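PDB 5HAX: nucleoporin NUP170, which is a nuclear pore complex component, built from an N-terminal beta-propeller and an alpha-helical domain, that probably serves as a structural scaffold. Local coordinates for residues 492-497 / 527-532. Sequence-based numbering, arbitrary orientation.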
ATOM      1  N   ASP A 492       6.988  14.886   5.534  1.00 45.02           N
ATOM      2  CA  ASP A 492       7.485  15.443   4.280  1.00 44.85           C
ATOM      3  C   ASP A 492       6.882  16.817   4.016  1.00 44.26           C
ATOM      4  O   ASP A 492       7.591  17.748   3.616  1.00 48.28           O
ATOM      5  CB  ASP A 492       7.174  14.497   3.120  1.00 45.93           C
ATOM      6  CG  ASP A 492       7.756  13.113   3.321  1.00 45.10           C
ATOM      7  OD1 ASP A 492       8.956  13.009   3.653  1.00 51.26           O
ATOM      8  OD2 ASP A 492       7.006  12.130   3.149  1.00 45.51           O
ATOM      9  N   ILE A 493       5.571  16.958   4.228  1.00 47.98           N
ATOM     10  CA  ILE A 493       4.912  18.248   4.039  1.00 46.90           C
ATOM     11  C   ILE A 493       5.416  19.253   5.066  1.00 46.49           C
ATOM     12  O   ILE A 493       5.726  20.405   4.737  1.00 44.49           O
ATOM     13  CB  ILE A 493       3.384  18.079   4.129  1.00 48.36           C
ATOM     14  CG1 ILE A 493       2.878  17.175   3.000  1.00 49.15           C
ATOM     15  CG2 ILE A 493       2.685  19.439   4.090  1.00 52.05           C
ATOM     16  CD1 ILE A 493       1.447  16.712   3.186  1.00 53.66           C
ATOM     17  N   PHE A 494       5.491  18.835   6.330  1.00 42.58           N
ATOM     18  CA  PHE A 494       5.926  19.739   7.388  1.00 49.55           C
ATOM     19  C   PHE A 494       7.345  20.235   7.137  1.00 46.52           C
ATOM     20  O   PHE A 494       7.625  21.432   7.274  1.00 46.78           O
ATOM     21  CB  PHE A 494       5.828  19.036   8.740  1.00 44.95           C
ATOM     22  CG  PHE A 494       5.970  19.959   9.912  1.00 51.06           C
ATOM     23  CD1 PHE A 494       7.157  20.023  10.624  1.00 46.61           C
ATOM     24  CD2 PHE A 494       4.917  20.767  10.302  1.00 53.42           C
ATOM     25  CE1 PHE A 494       7.287  20.874  11.703  1.00 51.13           C
ATOM     26  CE2 PHE A 494       5.041  21.619  11.380  1.00 57.67           C
ATOM     27  CZ  PHE A 494       6.228  21.673  12.081  1.00 53.67           C
ATOM     28  N   ALA A 495       8.251  19.331   6.754  1.00 49.50           N
ATOM     29  CA  ALA A 495       9.626  19.731   6.474  1.00 50.64           C
ATOM     30  C   ALA A 495       9.693  20.686   5.289  1.00 51.93           C
ATOM     31  O   ALA A 495      10.413  21.692   5.333  1.00 48.55           O
ATOM     32  CB  ALA A 495      10.482  18.493   6.210  1.00 42.12           C
ATOM     33  N   LYS A 496       8.954  20.387   4.219  1.00 49.43           N
ATOM     34  CA  LYS A 496       8.954  21.255   3.047  1.00 50.47           C
ATOM     35  C   LYS A 496       8.401  22.633   3.388  1.00 49.20           C
ATOM     36  O   LYS A 496       8.975  23.656   2.996  1.00 52.64           O
ATOM     37  CB  LYS A 496       8.141  20.605   1.927  1.00 55.41           C
ATOM     38  CG  LYS A 496       8.168  21.341   0.593  1.00 57.65           C
ATOM     39  CD  LYS A 496       9.326  20.891  -0.286  1.00 71.48           C
ATOM     40  CE  LYS A 496       9.081  21.259  -1.742  1.00 89.12           C
ATOM     41  NZ  LYS A 496      10.152  20.751  -2.642  1.00 99.47           N
ATOM     42  N   ALA A 497       7.288  22.679   4.123  1.00 50.98           N
ATOM     43  CA  ALA A 497       6.695  23.957   4.508  1.00 46.77           C
ATOM     44  C   ALA A 497       7.663  24.780   5.348  1.00 57.77           C
ATOM     45  O   ALA A 497       7.842  25.981   5.115  1.00 51.52           O
ATOM     46  CB  ALA A 497       5.391  23.717   5.269  1.00 49.65           C
ATOM     47  N   ALA A 527       4.419  16.409  16.968  1.00 43.30           N
ATOM     48  CA  ALA A 527       5.124  15.155  16.728  1.00 40.84           C
ATOM     49  C   ALA A 527       5.860  15.188  15.394  1.00 44.48           C
ATOM     50  O   ALA A 527       6.962  14.641  15.273  1.00 42.73           O
ATOM     51  CB  ALA A 527       4.142  13.985  16.774  1.00 47.44           C
ATOM     52  N   ALA A 528       5.265  15.824  14.382  1.00 43.43           N
ATOM     53  CA  ALA A 528       5.952  15.984  13.105  1.00 45.40           C
ATOM     54  C   ALA A 528       7.180  16.872  13.253  1.00 42.01           C
ATOM     55  O   ALA A 528       8.237  16.580  12.681  1.00 41.49           O
ATOM     56  CB  ALA A 528       4.994  16.562  12.063  1.00 42.54           C
ATOM     57  N   ALA A 529       7.061  17.963  14.014  1.00 46.75           N
ATOM     58  CA  ALA A 529       8.210  18.827  14.257  1.00 49.47           C
ATOM     59  C   ALA A 529       9.326  18.058  14.953  1.00 47.98           C
ATOM     60  O   ALA A 529      10.497  18.153  14.568  1.00 45.37           O
ATOM     61  CB  ALA A 529       7.786  20.039  15.089  1.00 52.46           C
ATOM     62  N   LEU A 530       8.974  17.283  15.979  1.00 46.88           N
ATOM     63  CA  LEU A 530       9.963  16.454  16.658  1.00 46.42           C
ATOM     64  C   LEU A 530      10.644  15.507  15.678  1.00 49.94           C
ATOM     65  O   LEU A 530      11.872  15.368  15.680  1.00 39.97           O
ATOM     66  CB  LEU A 530       9.295  15.671  17.789  1.00 42.20           C
ATOM     67  CG  LEU A 530      10.171  14.652  18.523  1.00 44.38           C
ATOM     68  CD1 LEU A 530      11.366  15.341  19.167  1.00 47.92           C
ATOM     69  CD2 LEU A 530       9.350  13.903  19.559  1.00 41.15           C
ATOM     70  N   ALA A 531       9.855  14.858  14.816  1.00 47.53           N
ATOM     71  CA  ALA A 531      10.419  13.926  13.845  1.00 42.90           C
ATOM     72  C   ALA A 531      11.372  14.635  12.891  1.00 49.60           C
ATOM     73  O   ALA A 531      12.498  14.175  12.667  1.00 46.24           O
ATOM     74  CB  ALA A 531       9.296  13.237  13.072  1.00 48.05           C
ATOM     75  N   VAL A 532      10.937  15.760  12.316  1.00 45.38           N
ATOM     76  CA  VAL A 532      11.807  16.523  11.423  1.00 44.11           C
ATOM     77  C   VAL A 532      13.061  16.968  12.163  1.00 51.69           C
ATOM     78  O   VAL A 532      14.175  16.885  11.632  1.00 51.55           O
ATOM     79  CB  VAL A 532      11.049  17.727  10.830  1.00 48.02           C
ATOM     80  CG1 VAL A 532      11.995  18.626  10.035  1.00 46.11           C
ATOM     81  CG2 VAL A 532       9.902  17.253   9.949  1.00 48.61           C
TER
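The axes of segments 492-497 and 527-532, parts of helices 490-501 and 522-533, cross at -73° and approach to 9.4 Å. Phe-494 buries more of its surface here than any other residue of the two segments. Its CA-CB bond points at the facing helix, and CG lies anti to the backbone N (chi1 -168°), which carries the ring outward across the gap. At the root of the ring, CG sits 4.1 Å from Ala-528 CB, whose methyl lies over one ring face. One atom further, CD1 approaches Val-532 CG2 at 4.0 Å; this methyl lies at the ring edge, in the ring plane, so one methyl covers a face and the other abuts the edge. CE1 makes the closest approach, 3.4 Å from Ala-529 CA, oblique to the ring; the small methyl of Ala-529 is consistent with so near an approach to the backbone. At the tip, CZ stays beside the same residue, 3.8 Å from Ala-529 CB. Phe-516 of helix 506-520 adds an edge-to-face ring contact, so the phenyl group also packs against the intervening helix.

A second, smaller point of packing lies one residue along: Ala-495 CB meets both branches of Val-532, CG2 at 4.0 Å and CG1 at 4.1 Å. With Val-532 CG1 anti to its backbone N (chi1 173°), CG2 can touch both Phe-494 and Ala-495. Val-532 also packs on Thr-552 and Ala-556 of helix 549-562, while Ile-493 reaches Trp-47 in a loop. The contact is apolar throughout: every close pair across it is carbon to carbon. Crossed-helix packing of this kind builds the helical domain that follows strand 481-487, consistent with the alpha-helical solenoid of this nucleoporin family.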